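Local coordinates for enterochelin esterase (Salmonella enterica subsp. enterica serovar Typhimurium, PDB 3MGA), which probably hydrolyses the ester bonds of the siderophore ferric enterobactin (enterochelin), so that the iron it carries can be released inside the cell, at residues S88-G93 with M154-L159; P129-D134 with R145-S150; L192-E197 with A235-I240; H64-P69 with G112-R117. All coordinates share one frame; numbering follows the deposited sequence.

Interaction 1 of 4, residues S88-G93 with M154-L159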
loop_
_atom_site.group_PDB
_atom_site.type_symbol
_atom_site.label_atom_id
_atom_site.label_comp_id
_atom_site.label_asym_id
_atom_site.label_seq_id
_atom_site.Cartn_x
_atom_site.Cartn_y
_atom_site.Cartn_z
ATOM N N SER A 88 -10.145 -15.938 -0.303
ATOM C CA SER A 88 -11.514 -15.437 -0.376
ATOM C C SER A 88 -11.811 -14.835 -1.754
ATOM O O SER A 88 -10.911 -14.435 -2.477
ATOM C CB SER A 88 -11.758 -14.396 0.708
ATOM O OG SER A 88 -10.944 -13.261 0.486
ATOM N N ALA A 89 -13.086 -14.737 -2.088
ATOM C CA ALA A 89 -13.508 -14.236 -3.396
ATOM C C ALA A 89 -13.189 -12.768 -3.677
ATOM O O ALA A 89 -13.000 -12.390 -4.825
ATOM C CB ALA A 89 -15.005 -14.482 -3.573
ATOM N N ASN A 90 -13.133 -11.954 -2.634
ATOM C CA ASN A 90 -12.883 -10.527 -2.774
ATOM C C ASN A 90 -11.411 -10.124 -2.620
ATOM O O ASN A 90 -11.070 -8.941 -2.726
ATOM C CB ASN A 90 -13.711 -9.786 -1.729
ATOM C CG ASN A 90 -15.211 -10.025 -1.885
ATOM O OD1 ASN A 90 -15.743 -10.050 -2.995
ATOM N ND2 ASN A 90 -15.904 -10.162 -0.762
ATOM N N TRP A 91 -10.549 -11.109 -2.404
ATOM C CA TRP A 91 -9.132 -10.878 -2.177
ATOM C C TRP A 91 -8.296 -10.450 -3.384
ATOM O O TRP A 91 -8.565 -10.815 -4.525
ATOM C CB TRP A 91 -8.504 -12.144 -1.579
ATOM C CG TRP A 91 -7.071 -11.993 -1.207
ATOM C CD1 TRP A 91 -6.588 -11.535 -0.030
ATOM C CD2 TRP A 91 -5.935 -12.313 -2.017
ATOM N NE1 TRP A 91 -5.216 -11.543 -0.045
ATOM C CE2 TRP A 91 -4.790 -12.016 -1.258
ATOM C CE3 TRP A 91 -5.775 -12.807 -3.317
ATOM C CZ2 TRP A 91 -3.494 -12.205 -1.748
ATOM C CZ3 TRP A 91 -4.487 -13.001 -3.804
ATOM C CH2 TRP A 91 -3.363 -12.694 -3.021
ATOM N N ARG A 92 -7.261 -9.679 -3.076
ATOM C CA ARG A 92 -6.297 -9.171 -4.037
ATOM C C ARG A 92 -5.002 -8.949 -3.281
ATOM O O ARG A 92 -5.021 -8.490 -2.140
ATOM C CB ARG A 92 -6.807 -7.877 -4.664
ATOM C CG ARG A 92 -5.801 -7.072 -5.488
ATOM C CD ARG A 92 -6.578 -6.230 -6.543
ATOM N NE ARG A 92 -7.609 -5.431 -5.907
ATOM C CZ ARG A 92 -8.700 -4.965 -6.498
ATOM N NH1 ARG A 92 -8.976 -5.239 -7.768
ATOM N NH2 ARG A 92 -9.547 -4.244 -5.784
ATOM N N GLY A 93 -3.881 -9.297 -3.898
ATOM C CA GLY A 93 -2.602 -9.112 -3.241
ATOM C C GLY A 93 -1.391 -9.451 -4.075
ATOM O O GLY A 93 -1.501 -10.076 -5.122
HETATM N N MSE A 154 -8.679 -12.247 -7.175
HETATM C CA MSE A 154 -9.787 -13.189 -7.292
HETATM C C MSE A 154 -10.894 -12.466 -8.066
HETATM O O MSE A 154 -10.901 -11.238 -8.118
HETATM C CB MSE A 154 -10.256 -13.680 -5.930
HETATM C CG MSE A 154 -9.290 -14.635 -5.227
HETATM SE SE MSE A 154 -8.829 -16.258 -6.242
HETATM C CE MSE A 154 -7.293 -15.676 -7.284
ATOM N N PRO A 155 -11.826 -13.224 -8.667
ATOM C CA PRO A 155 -12.868 -12.654 -9.521
ATOM C C PRO A 155 -13.753 -11.571 -8.927
ATOM O O PRO A 155 -14.289 -10.768 -9.667
ATOM C CB PRO A 155 -13.715 -13.880 -9.890
ATOM C CG PRO A 155 -12.789 -15.029 -9.739
ATOM C CD PRO A 155 -11.964 -14.686 -8.560
ATOM N N ASP A 156 -13.907 -11.548 -7.611
ATOM C CA ASP A 156 -14.767 -10.562 -6.980
ATOM C C ASP A 156 -14.011 -9.446 -6.265
ATOM O O ASP A 156 -14.585 -8.739 -5.434
ATOM C CB ASP A 156 -15.753 -11.268 -6.050
ATOM C CG ASP A 156 -16.744 -12.142 -6.809
ATOM O OD1 ASP A 156 -17.212 -11.716 -7.889
ATOM O OD2 ASP A 156 -17.081 -13.239 -6.311
ATOM N N ALA A 157 -12.729 -9.282 -6.596
ATOM C CA ALA A 157 -11.932 -8.203 -6.035
ATOM C C ALA A 157 -12.608 -6.927 -6.516
ATOM O O ALA A 157 -12.926 -6.815 -7.698
ATOM C CB ALA A 157 -10.501 -8.273 -6.539
ATOM N N PRO A 158 -12.835 -5.961 -5.620
ATOM C CA PRO A 158 -13.548 -4.744 -6.056
ATOM C C PRO A 158 -12.794 -3.947 -7.114
ATOM O O PRO A 158 -11.567 -3.993 -7.169
ATOM C CB PRO A 158 -13.676 -3.936 -4.760
ATOM C CG PRO A 158 -12.471 -4.347 -3.968
ATOM C CD PRO A 158 -12.290 -5.819 -4.259
ATOM N N LEU A 159 -13.524 -3.232 -7.959
ATOM C CA LEU A 159 -12.886 -2.431 -8.990
ATOM C C LEU A 159 -11.972 -1.373 -8.351
ATOM O O LEU A 159 -12.271 -0.854 -7.271
ATOM C CB LEU A 159 -13.930 -1.751 -9.887
ATOM C CG LEU A 159 -14.817 -2.632 -10.776
ATOM C CD1 LEU A 159 -15.842 -1.761 -11.551
ATOM C CD2 LEU A 159 -13.983 -3.470 -11.747
#

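Interaction 2 of 4, residues P129-D134 with R145-S150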
loop_
_atom_site.group_PDB
_atom_site.type_symbol
_atom_site.label_atom_id
_atom_site.label_comp_id
_atom_site.label_asym_id
_atom_site.label_seq_id
_atom_site.Cartn_x
_atom_site.Cartn_y
_atom_site.Cartn_z
ATOM N N PRO A 129 15.695 -10.946 -0.277
ATOM C CA PRO A 129 16.534 -10.344 -1.316
ATOM C C PRO A 129 16.673 -11.249 -2.555
ATOM O O PRO A 129 16.970 -10.754 -3.647
ATOM C CB PRO A 129 17.886 -10.160 -0.616
ATOM C CG PRO A 129 17.540 -10.005 0.824
ATOM C CD PRO A 129 16.332 -10.893 1.051
ATOM N N GLN A 130 16.458 -12.555 -2.374
ATOM C CA GLN A 130 16.540 -13.534 -3.458
ATOM C C GLN A 130 15.183 -13.743 -4.146
ATOM O O GLN A 130 15.085 -14.496 -5.123
ATOM C CB GLN A 130 17.036 -14.881 -2.912
ATOM C CG GLN A 130 18.432 -14.847 -2.273
ATOM C CD GLN A 130 18.882 -16.210 -1.733
ATOM O OE1 GLN A 130 18.074 -17.118 -1.529
ATOM N NE2 GLN A 130 20.179 -16.346 -1.488
ATOM N N ALA A 131 14.145 -13.084 -3.632
ATOM C CA ALA A 131 12.794 -13.200 -4.175
ATOM C C ALA A 131 12.666 -12.664 -5.596
ATOM O O ALA A 131 13.368 -11.737 -5.984
ATOM C CB ALA A 131 11.804 -12.489 -3.267
ATOM N N ILE A 132 11.755 -13.262 -6.362
ATOM C CA ILE A 132 11.514 -12.875 -7.745
ATOM C C ILE A 132 10.018 -12.862 -8.058
ATOM O O ILE A 132 9.220 -13.504 -7.370
ATOM C CB ILE A 132 12.192 -13.858 -8.733
ATOM C CG1 ILE A 132 11.584 -15.265 -8.604
ATOM C CG2 ILE A 132 13.706 -13.904 -8.508
ATOM C CD1 ILE A 132 12.235 -16.305 -9.504
ATOM N N ALA A 133 9.652 -12.123 -9.101
ATOM C CA ALA A 133 8.275 -12.059 -9.559
ATOM C C ALA A 133 7.940 -13.410 -10.170
ATOM O O ALA A 133 8.782 -14.296 -10.219
ATOM C CB ALA A 133 8.110 -10.975 -10.588
ATOM N N ASP A 134 6.705 -13.566 -10.631
ATOM C CA ASP A 134 6.269 -14.809 -11.253
ATOM C C ASP A 134 6.523 -14.678 -12.759
ATOM O O ASP A 134 5.894 -13.863 -13.417
ATOM C CB ASP A 134 4.789 -15.040 -10.935
ATOM C CG ASP A 134 4.259 -16.364 -11.469
ATOM O OD1 ASP A 134 4.937 -17.023 -12.270
ATOM O OD2 ASP A 134 3.136 -16.736 -11.088
ATOM N N ARG A 145 10.427 -2.575 -1.773
ATOM C CA ARG A 145 11.215 -3.129 -0.669
ATOM C C ARG A 145 12.550 -3.725 -1.131
ATOM O O ARG A 145 13.352 -4.156 -0.297
ATOM C CB ARG A 145 10.412 -4.211 0.049
ATOM C CG ARG A 145 9.157 -3.737 0.791
ATOM C CD ARG A 145 9.488 -3.015 2.105
ATOM N NE ARG A 145 8.320 -2.975 2.992
ATOM C CZ ARG A 145 8.340 -2.587 4.269
ATOM N NH1 ARG A 145 9.472 -2.193 4.845
ATOM N NH2 ARG A 145 7.217 -2.603 4.982
ATOM N N GLY A 146 12.781 -3.780 -2.443
ATOM C CA GLY A 146 14.045 -4.314 -2.982
ATOM C C GLY A 146 13.957 -5.546 -3.875
ATOM O O GLY A 146 14.984 -6.124 -4.230
ATOM N N HIS A 147 12.746 -5.958 -4.235
ATOM C CA HIS A 147 12.552 -7.115 -5.111
ATOM C C HIS A 147 11.292 -6.932 -5.960
ATOM O O HIS A 147 10.429 -6.115 -5.641
ATOM C CB HIS A 147 12.442 -8.408 -4.296
ATOM C CG HIS A 147 11.266 -8.442 -3.364
ATOM N ND1 HIS A 147 11.374 -8.173 -2.015
ATOM C CD2 HIS A 147 9.957 -8.703 -3.591
ATOM C CE1 HIS A 147 10.184 -8.277 -1.451
ATOM N NE2 HIS A 147 9.305 -8.594 -2.386
ATOM N N ALA A 148 11.204 -7.692 -7.046
ATOM C CA ALA A 148 10.044 -7.640 -7.924
ATOM C C ALA A 148 8.917 -8.502 -7.339
ATOM O O ALA A 148 9.167 -9.466 -6.617
ATOM C CB ALA A 148 10.415 -8.118 -9.325
ATOM N N VAL A 149 7.681 -8.135 -7.651
ATOM C CA VAL A 149 6.502 -8.853 -7.174
ATOM C C VAL A 149 5.519 -9.041 -8.314
ATOM O O VAL A 149 5.699 -8.474 -9.386
ATOM C CB VAL A 149 5.792 -8.081 -6.047
ATOM C CG1 VAL A 149 6.635 -8.090 -4.789
ATOM C CG2 VAL A 149 5.474 -6.646 -6.506
ATOM N N SER A 150 4.477 -9.832 -8.071
ATOM C CA SER A 150 3.454 -10.096 -9.081
ATOM C C SER A 150 2.056 -9.913 -8.504
ATOM O O SER A 150 1.864 -9.990 -7.305
ATOM C CB SER A 150 3.651 -11.486 -9.664
ATOM O OG SER A 150 4.944 -11.573 -10.245
#

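Interaction 3 of 4, residues L192-E197 with A235-I240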
loop_
_atom_site.group_PDB
_atom_site.type_symbol
_atom_site.label_atom_id
_atom_site.label_comp_id
_atom_site.label_asym_id
_atom_site.label_seq_id
_atom_site.Cartn_x
_atom_site.Cartn_y
_atom_site.Cartn_z
ATOM N N LEU A 192 1.470 17.158 -10.366
ATOM C CA LEU A 192 0.576 16.846 -11.471
ATOM C C LEU A 192 -0.676 17.702 -11.331
ATOM O O LEU A 192 -1.226 17.805 -10.249
ATOM C CB LEU A 192 0.157 15.374 -11.468
ATOM C CG LEU A 192 -0.856 15.010 -12.564
ATOM C CD1 LEU A 192 -0.177 15.072 -13.921
ATOM C CD2 LEU A 192 -1.451 13.630 -12.332
ATOM N N THR A 193 -1.109 18.318 -12.425
ATOM C CA THR A 193 -2.328 19.112 -12.435
ATOM C C THR A 193 -3.273 18.422 -13.414
ATOM O O THR A 193 -2.839 17.969 -14.467
ATOM C CB THR A 193 -2.076 20.556 -12.906
ATOM O OG1 THR A 193 -1.625 20.545 -14.260
ATOM C CG2 THR A 193 -1.042 21.241 -12.034
ATOM N N THR A 194 -4.556 18.346 -13.082
ATOM C CA THR A 194 -5.525 17.679 -13.952
ATOM C C THR A 194 -6.682 18.577 -14.398
ATOM O O THR A 194 -7.736 18.089 -14.809
ATOM C CB THR A 194 -6.090 16.416 -13.267
ATOM O OG1 THR A 194 -6.801 16.775 -12.070
ATOM C CG2 THR A 194 -4.959 15.465 -12.928
ATOM N N GLY A 195 -6.483 19.887 -14.334
ATOM C CA GLY A 195 -7.509 20.838 -14.756
ATOM C C GLY A 195 -6.986 22.262 -14.730
ATOM O O GLY A 195 -6.139 22.601 -13.898
ATOM N N ASP A 196 -7.483 23.092 -15.646
ATOM C CA ASP A 196 -7.071 24.497 -15.735
ATOM C C ASP A 196 -8.190 25.473 -15.349
ATOM O O ASP A 196 -7.924 26.647 -15.093
ATOM C CB ASP A 196 -6.549 24.806 -17.148
ATOM C CG ASP A 196 -5.242 24.072 -17.472
ATOM O OD1 ASP A 196 -4.457 23.796 -16.539
ATOM O OD2 ASP A 196 -4.983 23.801 -18.664
ATOM N N GLU A 197 -9.433 24.988 -15.307
ATOM C CA GLU A 197 -10.573 25.821 -14.929
ATOM C C GLU A 197 -10.397 26.253 -13.476
ATOM O O GLU A 197 -9.823 25.512 -12.679
ATOM C CB GLU A 197 -11.889 25.043 -15.049
ATOM C CG GLU A 197 -12.156 24.423 -16.412
ATOM C CD GLU A 197 -12.208 25.434 -17.532
ATOM O OE1 GLU A 197 -11.871 25.053 -18.676
ATOM O OE2 GLU A 197 -12.567 26.606 -17.272
ATOM N N ALA A 235 -7.506 18.915 -10.166
ATOM C CA ALA A 235 -6.760 19.169 -8.940
ATOM C C ALA A 235 -5.284 19.373 -9.172
ATOM O O ALA A 235 -4.820 19.380 -10.300
ATOM C CB ALA A 235 -6.965 17.994 -7.969
ATOM N N VAL A 236 -4.569 19.558 -8.063
ATOM C CA VAL A 236 -3.127 19.727 -8.039
ATOM C C VAL A 236 -2.603 18.643 -7.121
ATOM O O VAL A 236 -2.896 18.656 -5.931
ATOM C CB VAL A 236 -2.724 21.112 -7.462
ATOM C CG1 VAL A 236 -1.194 21.193 -7.235
ATOM C CG2 VAL A 236 -3.212 22.232 -8.368
ATOM N N TYR A 237 -1.836 17.706 -7.672
ATOM C CA TYR A 237 -1.279 16.594 -6.897
ATOM C C TYR A 237 0.205 16.777 -6.570
ATOM O O TYR A 237 1.009 17.006 -7.458
ATOM C CB TYR A 237 -1.474 15.286 -7.658
ATOM C CG TYR A 237 -2.923 14.929 -7.884
ATOM C CD1 TYR A 237 -3.631 14.186 -6.947
ATOM C CD2 TYR A 237 -3.584 15.336 -9.027
ATOM C CE1 TYR A 237 -4.960 13.858 -7.148
ATOM C CE2 TYR A 237 -4.910 15.009 -9.239
ATOM C CZ TYR A 237 -5.593 14.275 -8.294
ATOM O OH TYR A 237 -6.912 13.958 -8.504
ATOM N N LEU A 238 0.551 16.658 -5.285
ATOM C CA LEU A 238 1.920 16.804 -4.819
ATOM C C LEU A 238 2.462 15.503 -4.213
ATOM O O LEU A 238 2.042 15.085 -3.138
ATOM C CB LEU A 238 1.969 17.907 -3.781
ATOM C CG LEU A 238 3.325 18.267 -3.202
ATOM C CD1 LEU A 238 4.278 18.693 -4.316
ATOM C CD2 LEU A 238 3.157 19.369 -2.177
ATOM N N LEU A 239 3.392 14.852 -4.905
ATOM C CA LEU A 239 3.980 13.619 -4.389
ATOM C C LEU A 239 5.301 13.944 -3.740
ATOM O O LEU A 239 6.180 14.515 -4.387
ATOM C CB LEU A 239 4.159 12.579 -5.487
ATOM C CG LEU A 239 2.905 11.835 -5.954
ATOM C CD1 LEU A 239 1.788 12.765 -6.374
ATOM C CD2 LEU A 239 3.301 10.909 -7.101
ATOM N N ILE A 240 5.445 13.587 -2.462
ATOM C CA ILE A 240 6.676 13.886 -1.738
ATOM C C ILE A 240 7.536 12.643 -1.523
ATOM O O ILE A 240 7.065 11.624 -1.036
ATOM C CB ILE A 240 6.396 14.543 -0.379
ATOM C CG1 ILE A 240 5.434 15.726 -0.532
ATOM C CG2 ILE A 240 7.705 15.002 0.257
ATOM C CD1 ILE A 240 5.102 16.392 0.786
HETATM O O HOH W 1 -8.000 15.130 -10.574
#

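Interaction 4 of 4, residues H64-P69 with G112-R117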
loop_
_atom_site.group_PDB
_atom_site.type_symbol
_atom_site.label_atom_id
_atom_site.label_comp_id
_atom_site.label_asym_id
_atom_site.label_seq_id
_atom_site.Cartn_x
_atom_site.Cartn_y
_atom_site.Cartn_z
ATOM N N HIS A 64 2.459 -11.315 8.824
ATOM C CA HIS A 64 1.203 -10.670 9.221
ATOM C C HIS A 64 0.165 -11.687 9.718
ATOM O O HIS A 64 -0.677 -11.359 10.558
ATOM C CB HIS A 64 0.635 -9.793 8.090
ATOM C CG HIS A 64 1.504 -8.621 7.745
ATOM N ND1 HIS A 64 1.469 -7.436 8.448
ATOM C CD2 HIS A 64 2.438 -8.455 6.776
ATOM C CE1 HIS A 64 2.340 -6.590 7.926
ATOM N NE2 HIS A 64 2.944 -7.185 6.914
ATOM N N GLN A 65 0.230 -12.914 9.204
ATOM C CA GLN A 65 -0.676 -13.981 9.639
ATOM C C GLN A 65 0.068 -14.992 10.510
ATOM O O GLN A 65 -0.473 -16.060 10.803
ATOM C CB GLN A 65 -1.264 -14.726 8.431
ATOM C CG GLN A 65 -2.111 -13.883 7.501
ATOM C CD GLN A 65 -3.367 -13.346 8.159
ATOM O OE1 GLN A 65 -3.948 -12.368 7.696
ATOM N NE2 GLN A 65 -3.783 -13.972 9.246
ATOM N N ASN A 66 1.290 -14.659 10.940
ATOM C CA ASN A 66 2.112 -15.592 11.734
ATOM C C ASN A 66 2.069 -16.974 11.107
ATOM O O ASN A 66 1.948 -17.981 11.794
ATOM C CB ASN A 66 1.651 -15.655 13.194
ATOM C CG ASN A 66 2.003 -14.410 13.969
ATOM O OD1 ASN A 66 2.843 -13.617 13.542
ATOM N ND2 ASN A 66 1.385 -14.242 15.130
ATOM N N ALA A 67 2.164 -17.002 9.785
ATOM C CA ALA A 67 2.096 -18.243 9.045
ATOM C C ALA A 67 3.428 -18.967 9.043
ATOM O O ALA A 67 4.496 -18.341 9.052
ATOM C CB ALA A 67 1.646 -17.970 7.608
ATOM N N GLN A 68 3.358 -20.293 9.051
ATOM C CA GLN A 68 4.549 -21.108 8.980
ATOM C C GLN A 68 5.002 -20.954 7.530
ATOM O O GLN A 68 4.171 -21.030 6.623
ATOM C CB GLN A 68 4.233 -22.566 9.332
ATOM C CG GLN A 68 3.735 -22.747 10.775
ATOM C CD GLN A 68 3.263 -24.163 11.095
ATOM O OE1 GLN A 68 3.193 -25.026 10.222
ATOM N NE2 GLN A 68 2.920 -24.394 12.358
ATOM N N PRO A 69 6.307 -20.689 7.308
ATOM C CA PRO A 69 6.860 -20.502 5.962
ATOM C C PRO A 69 6.408 -21.578 4.984
ATOM O O PRO A 69 6.634 -22.766 5.216
ATOM C CB PRO A 69 8.364 -20.565 6.193
ATOM C CG PRO A 69 8.538 -20.051 7.570
ATOM C CD PRO A 69 7.335 -20.492 8.346
ATOM N N GLY A 112 0.069 -26.558 13.913
ATOM C CA GLY A 112 -0.725 -25.780 14.866
ATOM C C GLY A 112 0.109 -24.979 15.853
ATOM O O GLY A 112 -0.383 -24.586 16.915
ATOM N N GLU A 113 1.373 -24.743 15.508
ATOM C CA GLU A 113 2.279 -23.968 16.348
ATOM C C GLU A 113 2.413 -22.561 15.783
ATOM O O GLU A 113 2.934 -22.386 14.686
ATOM C CB GLU A 113 3.668 -24.616 16.388
ATOM C CG GLU A 113 4.713 -23.818 17.184
ATOM C CD GLU A 113 6.127 -24.373 17.050
ATOM O OE1 GLU A 113 7.061 -23.749 17.598
ATOM O OE2 GLU A 113 6.311 -25.422 16.393
ATOM N N THR A 114 1.941 -21.566 16.530
ATOM C CA THR A 114 2.047 -20.172 16.115
ATOM C C THR A 114 3.491 -19.724 16.328
ATOM O O THR A 114 3.951 -19.661 17.468
ATOM C CB THR A 114 1.116 -19.251 16.943
ATOM O OG1 THR A 114 -0.251 -19.637 16.751
ATOM C CG2 THR A 114 1.288 -17.791 16.527
ATOM N N PRO A 115 4.226 -19.433 15.238
ATOM C CA PRO A 115 5.602 -18.991 15.438
ATOM C C PRO A 115 5.673 -17.558 15.932
ATOM O O PRO A 115 4.684 -16.827 15.853
ATOM C CB PRO A 115 6.214 -19.088 14.033
ATOM C CG PRO A 115 5.262 -19.934 13.244
ATOM C CD PRO A 115 3.929 -19.603 13.807
ATOM N N ASP A 116 6.832 -17.168 16.447
ATOM C CA ASP A 116 7.037 -15.809 16.921
ATOM C C ASP A 116 7.187 -14.936 15.677
ATOM O O ASP A 116 7.968 -15.259 14.778
ATOM C CB ASP A 116 8.280 -15.737 17.816
ATOM C CG ASP A 116 8.533 -14.344 18.379
ATOM O OD1 ASP A 116 7.927 -13.366 17.892
ATOM O OD2 ASP A 116 9.357 -14.232 19.313
ATOM N N ARG A 117 6.424 -13.847 15.620
ATOM C CA ARG A 117 6.457 -12.939 14.472
ATOM C C ARG A 117 7.866 -12.383 14.256
ATOM O O ARG A 117 8.341 -12.294 13.123
ATOM C CB ARG A 117 5.480 -11.779 14.666
ATOM C CG ARG A 117 5.301 -10.916 13.417
ATOM C CD ARG A 117 4.679 -9.585 13.748
ATOM N NE ARG A 117 5.538 -8.851 14.681
ATOM C CZ ARG A 117 6.617 -8.148 14.333
ATOM N NH1 ARG A 117 7.004 -8.068 13.060
ATOM N NH2 ARG A 117 7.325 -7.526 15.270
#

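Interaction 1 of 4, residues S88-G93 with M154-L159
Trp91 and Met154 form the close-packed side of this contact. The amide N of Met154 donates to the carbonyl O of Trp91 over 3.0 Å in an almost straight bond (171°). Met154, present as selenomethionine, has CG beside its backbone N (chi1 -71°), where CG reaches the edge of the Trp91 ring and lies 3.2 Å from Ser88 O. Its CB is equally close, 3.2 Å, to Ala89 O, while the selenium end turns away from 88-93; the side chain also packs on Trp24, Tyr32 and Val34. From the start of strand 92-100, Arg92 reaches across with a chain bent at chi3; Ala157 CB lies over one face of its guanidinium, 3.6 Å above the plane and toward the rim, and Pro158 O meets the group at its edge. The bond from Arg92 NH1 to Pro158 O is weak, at 2.9 Å; that from NH2 is modelled so short that its exact length is doubtful. NH1 also has a long, weak ion pair with Glu153.

The other side is looser and faces solvent. Asp156 N gives Ala89 O only a weak, bent bond (134°), and the Asp156 carboxylate merely brushes Ala89, OD2 to CB 3.7 Å. Asn90 and Asp156 cross obliquely there, both exposed. Two type I turns, Ser88 to Trp91 and Met154 to Ala157, thus meet where strands 92-100 and 148-153 of the N-terminal domain begin and end. Every hydrogen bond between them finishes on a main-chain carbonyl oxygen, which implies that backbone shape, with one arginine as side-chain donor, joins turn to turn.

Interaction 2 of 4, residues P129-D134 with R145-S150
Ser150 and Asp134 supply the one hydrogen bond between these segments: Asp134 N donates to Ser150 OG over 2.7 Å, nearly straight at 174°. The hydroxyl is gripped a second time by a hydrogen bond with Ser140 OG, so this buried oxygen has two polar partners. Asp134 sends its carboxylate away from 145-150, OD2 to the hydroxyl of Tyr95 and OD1 to the amide of Leu136, and those bonds fix the residue whose N meets the serine.

The remaining touches are van der Waals packing. Ala133 CB comes 3.2 Å from Ser150 OG and 3.9 Å from Ala148 CB, so this small methyl is wedged between a hydroxyl and another methyl. Farther back, Ala131 CB sits over one face of the His147 ring, 4.0 Å above its plane and shifted toward the rim. His147 takes the crowded position for CG, between its backbone N and carbonyl carbon (chi1 62°), and its CB lies 3.8 Å from Ala131 O.

In backbone terms the touching parts run roughly the same way, 24° apart, and draw closest at Ala133 and Val149, whose CA atoms are 4.4 Å apart. No backbone-to-backbone bond joins the two; main-chain partners include Phe97 for Ile132, Tyr95 for Ser150 and Trp141 for Val149. The 129-134 loop, just after helix 117-127, is therefore laid against the antiparallel sheet of the N-terminal domain, its Ala131 packing on Cys96 and Ile98 of strand 92-100 while 148-153 runs between that strand and the short strand 140-142.

Interaction 3 of 4, residues L192-E197 with A235-I240
Leu192 and Tyr237 face each other as an antiparallel hydrogen-bonded pair. Tyr237 N donates to Leu192 O over 2.7 Å, almost straight at 177°, and Leu192 N returns a 2.9 Å bond to Tyr237 O. Their CB atoms lie on the same side of the sheet, 4.1 Å apart. Next along, Thr193 and Val236 make a non-hydrogen-bonded pair with side chains on the other face, and Thr193 CA sits 3.3 Å from Ala235 O in a CA-H...O contact. The third step departs from strand geometry: Thr194 N still bonds to Ala235 O, but the amide of Ala235 turns to the Thr194 hydroxyl, N to OG1 2.9 Å, instead of a carbonyl.

That exchange works because Thr194 OG1 lies between its own backbone N and carbonyl carbon (chi1 63°). Thr194 CG2 then comes to the edge of the Tyr237 ring, 3.7 Å from CE2, the two side chains crossing at about a right angle. A water in the plane of the ring links their hydroxyls, 2.5 Å from Thr194 OG1 and 2.6 Å from Tyr237 OH. Thr194 OG1 also shares a weak hydrogen bond with Thr227.

Farther out, Leu223 of helix 220-228 packs against both Leu192 and Tyr237, and Trp220 adds to Leu192, while Leu238 and Ile240 rest on helix 256-273. Strand 236-240 is bonded on its other side to 204-207, with which it runs parallel. An antiparallel strand 185-193 leading into an otherwise parallel, helix-flanked sheet with strand order 1-2-4-3-5-6-7-8 is the hallmark of the alpha/beta-hydrolase fold.

Interaction 4 of 4, residues H64-P69 with G112-R117
Gln68 lays its aliphatic part against Pro115, CG to CG 4.0 Å, the two side chains crossing at about a right angle. The glutamine chain is extended beyond CG, and its NE2 ends at the main chain before the proline. There Gln68 NE2 donates to Glu113 O over 3.1 Å in a nearly straight bond (169°). The carbonyl oxygen lies in the plane of the glutamine amide, while seen from the acceptor the donor is tilted 23° out of the carbonyl plane. NE2 makes a second hydrogen bond to the carbonyl O of Ala110, so two main-chain oxygens grip the one amide nitrogen and fix its rotation. The extended Glu113 side chain turns its OE2 to Ala110 N, which donates to it.

The segments are loops at the surface of the N-terminal domain, an E-set member by family. The 64-69 loop comes after strand 52-57; the loop of residues 112-117 leads into helix 117-127, with Asp116 at the N-cap position and its OD1 accepting from Asn118 N.

Just ahead of that cap, Pro115 CD presses to 3.3 Å of Asn66 O, and Phe109 packs against the same proline, the buried residue of the contact. The CB of Asn66 points toward 112-117 and touches Thr114 CG2 at 4.0 Å, the side chains passing obliquely, and the amide end of Asn66 lies against the CB and CG of Arg117. From there Arg117 bends at chi3 and directs its far end away, its side chain touching Arg321.

Overall arrangement
Three of the four contacts belong to the N-terminal domain; interaction 3 lies in the esterase domain. Interactions 1 and 2 have centres about 22 Å apart, reach the same sheet through the neighbouring strands 92-100 and 148-153, and interaction 2 is nested inside the loop that interaction 1 closes. Interaction 4 crosses interaction 1 along the chain, their nearest atoms about 8 Å apart, and lies about 43 Å, centre to centre, from interaction 3. Bound diethylene glycol lies about 7 Å from the side chain of Arg92. The GxSxG sequence at Ser289 probably forms the nucleophile elbow, and interaction 3 lies toward the antiparallel end of the sheet carrying it.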